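Local coordinates for bazooka, isoform C,LD29223p (Drosophila melanogaster, PDB 5OAK), which acts in cell polarity by binding the partner protein Par-6 through a PDZ domain, and may also bind phosphatidylinositol and phosphatidic acid, at residues A[12-17]-A[41-46]; A[22-27]-A[32-37]. All coordinates share one frame; numbering follows the deposited sequence. Where two conformers were deposited one is given.

Contact 1: residues A[12-17]-A[41-46]; sequences INEYGS and GSRAER
E14 and R43 meet in a side-on salt bridge in which both donors serve a single carboxylate oxygen. NE of R43 lies 2.9 Å from E14 OE1, and NH2 of R43 stands at 2.9 Å from the same OE1, which sits at the edge of the guanidinium and in its plane. The carboxylate, by contrast, is turned 79° away from that plane: NE uses the anti lone pair of OE1, whereas NH2 comes in from above the carboxylate. The two chain shapes set up this crossing. E14 holds CG opposite its backbone N (chi1 179°) and runs straight on to its acid group, and R43 is extended from CG to NE, reaching across at about a right angle. Next to the salt bridge the fit is tight: R43 CD rests 3.3 Å from I12 O and R43 NE is 3.4 Å from E14 CB. In this PDZ domain of the engineered fusion the pair ties the loop that follows strand 7-12 to the start of the short helix 43-46. Each backbone is shaped locally: E14 to S17 form a type II beta turn, with G16 at a positive phi, and S42 is the N-cap, its OG accepting from E45 N at 3.1 Å. The second carboxylate oxygen of E14 is engaged as well, S17 OG donating to OE2 over 2.7 Å, so both oxygens help fix the rotation of the acid group. The other side of the contact is looser and open to solvent. Here the CG2 of I12 only grazes the guanidinium, and a water stands between the backbones, 3.0 Å from I12 N and 2.8 Å from R43 O. A glycerol, probably from the crystallisation liquor, also bonds to E14 OE1.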
loop_
_atom_site.group_PDB
_atom_site.type_symbol
_atom_site.label_atom_id
_atom_site.label_comp_id
_atom_site.label_asym_id
_atom_site.label_seq_id
_atom_site.Cartn_x
_atom_site.Cartn_y
_atom_site.Cartn_z
ATOM N N ILE A 12 -9.003 2.308 -7.034
ATOM C CA ILE A 12 -8.932 2.616 -8.458
ATOM C C ILE A 12 -7.706 3.529 -8.690
ATOM O O ILE A 12 -7.497 4.492 -7.946
ATOM C CB ILE A 12 -10.226 3.301 -8.928
ATOM C CG1 ILE A 12 -11.438 2.408 -8.580
ATOM C CG2 ILE A 12 -10.193 3.625 -10.431
ATOM C CD1 ILE A 12 -11.334 0.973 -9.063
ATOM N N ASN A 13 -6.899 3.232 -9.703
ATOM C CA ASN A 13 -5.690 4.009 -9.946
ATOM C C ASN A 13 -5.997 5.123 -10.935
ATOM O O ASN A 13 -6.720 4.921 -11.867
ATOM C CB ASN A 13 -4.584 3.096 -10.480
ATOM C CG ASN A 13 -3.239 3.784 -10.538
ATOM O OD1 ASN A 13 -3.010 4.776 -9.854
ATOM N ND2 ASN A 13 -2.343 3.254 -11.345
ATOM N N GLU A 14 -5.582 6.308 -10.628
ATOM C CA GLU A 14 -5.712 7.460 -11.535
ATOM C C GLU A 14 -4.308 7.764 -12.007
ATOM O O GLU A 14 -3.455 8.174 -11.205
ATOM C CB GLU A 14 -6.315 8.631 -10.789
ATOM C CG GLU A 14 -6.449 9.853 -11.680
ATOM C CD GLU A 14 -7.059 11.033 -10.937
ATOM O OE1 GLU A 14 -7.792 10.829 -9.928
ATOM O OE2 GLU A 14 -6.759 12.168 -11.353
ATOM N N TYR A 15 -4.050 7.559 -13.282
ATOM C CA TYR A 15 -2.659 7.636 -13.770
ATOM C C TYR A 15 -2.112 9.072 -13.640
ATOM O O TYR A 15 -2.764 10.052 -14.094
ATOM C CB TYR A 15 -2.587 7.184 -15.223
ATOM C CG TYR A 15 -2.957 5.753 -15.423
ATOM C CD1 TYR A 15 -2.222 4.751 -14.820
ATOM C CD2 TYR A 15 -4.045 5.410 -16.206
ATOM C CE1 TYR A 15 -2.551 3.438 -15.051
ATOM C CE2 TYR A 15 -4.401 4.101 -16.416
ATOM C CZ TYR A 15 -3.654 3.122 -15.827
ATOM O OH TYR A 15 -3.975 1.804 -16.072
ATOM N N GLY A 16 -0.970 9.217 -12.987
ATOM C CA GLY A 16 -0.383 10.528 -12.807
ATOM C C GLY A 16 -0.845 11.305 -11.592
ATOM O O GLY A 16 -0.378 12.406 -11.339
ATOM N N SER A 17 -1.775 10.763 -10.838
ATOM C CA SER A 17 -2.348 11.453 -9.702
ATOM C C SER A 17 -2.154 10.674 -8.419
ATOM O O SER A 17 -2.336 9.460 -8.419
ATOM C CB SER A 17 -3.846 11.650 -9.929
ATOM O OG SER A 17 -4.078 12.434 -11.110
ATOM N N GLY A 41 -11.349 12.022 1.107
ATOM C CA GLY A 41 -11.934 12.132 -0.208
ATOM C C GLY A 41 -11.140 11.470 -1.308
ATOM O O GLY A 41 -11.530 11.491 -2.471
ATOM N N SER A 42 -10.016 10.857 -0.950
ATOM C CA SER A 42 -9.097 10.302 -1.946
ATOM C C SER A 42 -9.509 8.935 -2.433
ATOM O O SER A 42 -10.379 8.290 -1.862
ATOM C CB SER A 42 -7.684 10.183 -1.367
ATOM O OG SER A 42 -7.632 9.221 -0.284
ATOM N N ARG A 43 -8.821 8.465 -3.455
ATOM C CA ARG A 43 -9.101 7.118 -3.977
ATOM C C ARG A 43 -8.739 6.072 -2.980
ATOM O O ARG A 43 -9.426 5.058 -2.890
ATOM C CB ARG A 43 -8.419 6.921 -5.292
ATOM C CG ARG A 43 -8.977 7.983 -6.321
ATOM C CD ARG A 43 -8.697 7.521 -7.702
ATOM N NE ARG A 43 -9.029 8.535 -8.708
ATOM C CZ ARG A 43 -10.221 8.638 -9.286
ATOM N NH1 ARG A 43 -11.173 7.742 -9.038
ATOM N NH2 ARG A 43 -10.438 9.591 -10.178
ATOM N N ALA A 44 -7.680 6.291 -2.205
ATOM C CA ALA A 44 -7.337 5.330 -1.151
ATOM C C ALA A 44 -8.441 5.310 -0.086
ATOM O O ALA A 44 -8.810 4.239 0.400
ATOM C CB ALA A 44 -5.979 5.713 -0.506
ATOM N N GLU A 45 -8.972 6.496 0.296
ATOM C CA GLU A 45 -10.039 6.525 1.294
ATOM C C GLU A 45 -11.291 5.807 0.769
ATOM O O GLU A 45 -11.942 5.033 1.518
ATOM C CB GLU A 45 -10.370 7.966 1.716
ATOM C CG GLU A 45 -11.252 8.017 2.958
ATOM C CD GLU A 45 -11.661 9.435 3.358
ATOM O OE1 GLU A 45 -12.437 10.032 2.612
ATOM O OE2 GLU A 45 -11.196 9.943 4.405
ATOM N N ARG A 46 -11.635 6.042 -0.494
ATOM C CA ARG A 46 -12.814 5.415 -1.047
ATOM C C ARG A 46 -12.645 3.892 -1.098
ATOM O O ARG A 46 -13.633 3.145 -0.972
ATOM C CB ARG A 46 -13.105 6.034 -2.412
ATOM C CG ARG A 46 -13.462 7.532 -2.299
ATOM C CD ARG A 46 -14.773 7.812 -1.485
ATOM N NE ARG A 46 -15.114 9.246 -1.226
ATOM C CZ ARG A 46 -15.613 10.078 -2.129
ATOM N NH1 ARG A 46 -15.765 9.658 -3.353
ATOM N NH2 ARG A 46 -15.943 11.342 -1.829
HETATM O O HOH W 1 -10.691 3.890 -5.152
#

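Contact 2: residues A[22-27]-A[32-37]; sequences TALPDK and GLLVQH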
loop_
_atom_site.group_PDB
_atom_site.type_symbol
_atom_site.label_atom_id
_atom_site.label_comp_id
_atom_site.label_asym_id
_atom_site.label_seq_id
_atom_site.Cartn_x
_atom_site.Cartn_y
_atom_site.Cartn_z
ATOM N N THR A 22 -0.079 7.688 2.622
ATOM C CA THR A 22 1.278 7.778 3.101
ATOM C C THR A 22 1.557 6.473 3.850
ATOM O O THR A 22 0.763 6.099 4.686
ATOM C CB THR A 22 1.441 8.959 4.055
ATOM O OG1 THR A 22 1.130 10.161 3.353
ATOM C CG2 THR A 22 2.872 9.051 4.575
ATOM N N ALA A 23 2.660 5.794 3.536
ATOM C CA ALA A 23 2.960 4.512 4.155
ATOM C C ALA A 23 4.437 4.453 4.444
ATOM O O ALA A 23 5.267 5.134 3.852
ATOM C CB ALA A 23 2.576 3.388 3.248
ATOM N N LEU A 24 4.779 3.580 5.354
ATOM C CA LEU A 24 6.177 3.347 5.682
ATOM C C LEU A 24 6.410 1.870 5.941
ATOM O O LEU A 24 5.500 1.157 6.347
ATOM C CB LEU A 24 6.591 4.167 6.902
ATOM C CG LEU A 24 5.776 3.950 8.173
ATOM C CD1 LEU A 24 6.560 3.100 9.158
ATOM C CD2 LEU A 24 5.413 5.290 8.792
ATOM N N PRO A 25 7.632 1.405 5.689
ATOM C CA PRO A 25 7.931 -0.005 5.923
ATOM C C PRO A 25 7.626 -0.412 7.346
ATOM O O PRO A 25 8.010 0.283 8.300
ATOM C CB PRO A 25 9.425 -0.093 5.619
ATOM C CG PRO A 25 9.624 0.947 4.595
ATOM C CD PRO A 25 8.754 2.104 5.065
ATOM N N ASP A 26 6.973 -1.553 7.497
ATOM C CA ASP A 26 6.635 -2.044 8.816
ATOM C C ASP A 26 7.714 -2.884 9.437
ATOM O O ASP A 26 7.681 -4.102 9.426
ATOM C CB ASP A 26 5.365 -2.853 8.735
ATOM C CG ASP A 26 5.091 -3.550 9.971
ATOM O OD1 ASP A 26 4.880 -2.852 10.983
ATOM O OD2 ASP A 26 5.130 -4.780 9.898
ATOM N N LYS A 27 8.584 -2.205 10.127
ATOM C CA LYS A 27 9.826 -2.759 10.639
ATOM C C LYS A 27 9.573 -3.743 11.771
ATOM O O LYS A 27 10.179 -4.814 11.855
ATOM C CB LYS A 27 10.739 -1.616 11.102
ATOM N N GLY A 32 5.828 -5.691 5.262
ATOM C CA GLY A 32 4.689 -5.004 4.677
ATOM C C GLY A 32 4.818 -3.501 4.855
ATOM O O GLY A 32 5.885 -2.994 5.187
ATOM N N LEU A 33 3.727 -2.794 4.584
ATOM C CA LEU A 33 3.708 -1.343 4.663
ATOM C C LEU A 33 2.663 -0.943 5.677
ATOM O O LEU A 33 1.518 -1.403 5.608
ATOM C CB LEU A 33 3.367 -0.726 3.297
ATOM C CG LEU A 33 4.467 -0.924 2.206
ATOM C CD1 LEU A 33 3.860 -0.574 0.786
ATOM C CD2 LEU A 33 5.723 -0.119 2.516
ATOM N N LEU A 34 3.022 -0.053 6.588
ATOM C CA LEU A 34 2.079 0.480 7.576
ATOM C C LEU A 34 1.478 1.781 7.055
ATOM O O LEU A 34 2.187 2.695 6.683
ATOM C CB LEU A 34 2.818 0.706 8.905
ATOM C CG LEU A 34 2.038 1.133 10.125
ATOM C CD1 LEU A 34 0.983 0.119 10.476
ATOM C CD2 LEU A 34 3.058 1.278 11.258
ATOM N N VAL A 35 0.158 1.870 7.003
ATOM C CA VAL A 35 -0.469 3.103 6.520
ATOM C C VAL A 35 -0.430 4.176 7.614
ATOM O O VAL A 35 -0.936 3.959 8.720
ATOM C CB VAL A 35 -1.918 2.805 6.065
ATOM C CG1 VAL A 35 -2.641 4.131 5.622
ATOM C CG2 VAL A 35 -1.891 1.782 4.905
ATOM N N GLN A 36 0.188 5.323 7.321
ATOM C CA GLN A 36 0.234 6.386 8.316
ATOM C C GLN A 36 -0.883 7.398 8.113
ATOM O O GLN A 36 -1.420 7.946 9.070
ATOM C CB GLN A 36 1.581 7.104 8.255
ATOM C CG GLN A 36 2.769 6.242 8.633
ATOM C CD GLN A 36 2.723 5.807 10.085
ATOM O OE1 GLN A 36 2.330 4.684 10.395
ATOM N NE2 GLN A 36 3.129 6.697 10.981
ATOM N N HIS A 37 -1.286 7.633 6.891
ATOM C CA HIS A 37 -2.286 8.652 6.649
ATOM C C HIS A 37 -3.008 8.351 5.369
ATOM O O HIS A 37 -2.397 7.814 4.434
ATOM C CB HIS A 37 -1.645 10.026 6.557
ATOM C CG HIS A 37 -2.634 11.128 6.569
ATOM N ND1 HIS A 37 -2.928 11.880 5.447
ATOM C CD2 HIS A 37 -3.454 11.574 7.550
ATOM C CE1 HIS A 37 -3.848 12.780 5.750
ATOM N NE2 HIS A 37 -4.187 12.615 7.014
HETATM O O HOH W 2 -1.515 10.703 2.544
#
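A chi1 of -68° sets CG of L33 beside its own backbone N, and a chi2 of 166° carries CD1 straight on, anti to CA, which leaves CD2 turned back toward the neighbouring strand, 4.0 Å from P25 N. The CB of the same leucine lies 4.2 Å from A23 CB, while V71 and L75 of helix 68-78 and I55 cover it from the core. The backbones of this hairpin are joined by antiparallel bonds: L34 N reaches L24 O at 2.8 Å, nearly in line with the carbonyl, and L24 N returns to L34 O at 3.0 Å. Beyond the strand end, D26 N donates to G32 O; the D26 carboxylate turns to H29 and G31. A classic beta bulge interrupts the register at the other end. Q36 and H37 both face T22, whose O takes a 2.8 Å bond from Q36 N and a weak one from H37 N. These bonds occupy one edge of strand 22-25; along its other edge T22 and A23 pair antiparallel with the Par-6 tail fused to a neighbouring subunit, whose L115 packs on L33: the beta-strand addition by which PDZ domains take up peptides, here delivered by the construct.

Overall arrangement
Both contacts lie within the one PDZ domain, their centres about 17 Å apart. Along the chain, segment 12-17 comes first, then the two strands of contact 2, then segment 41-46, so the long-range contact at the surface brackets the hairpin. The segments adjoin in sequence but do not otherwise touch; strand 33-38 is followed, after a short turn, by helix 43-46, and a backbone bond between A44 and L19 links that helix to the chain just before strand 21-25. Contact 2 borders the groove against helix 68-78 where a partner strand adds, while contact 1 holds, with charge and water, the start of the chain leading into the loop that probably receives the ligand's C terminus.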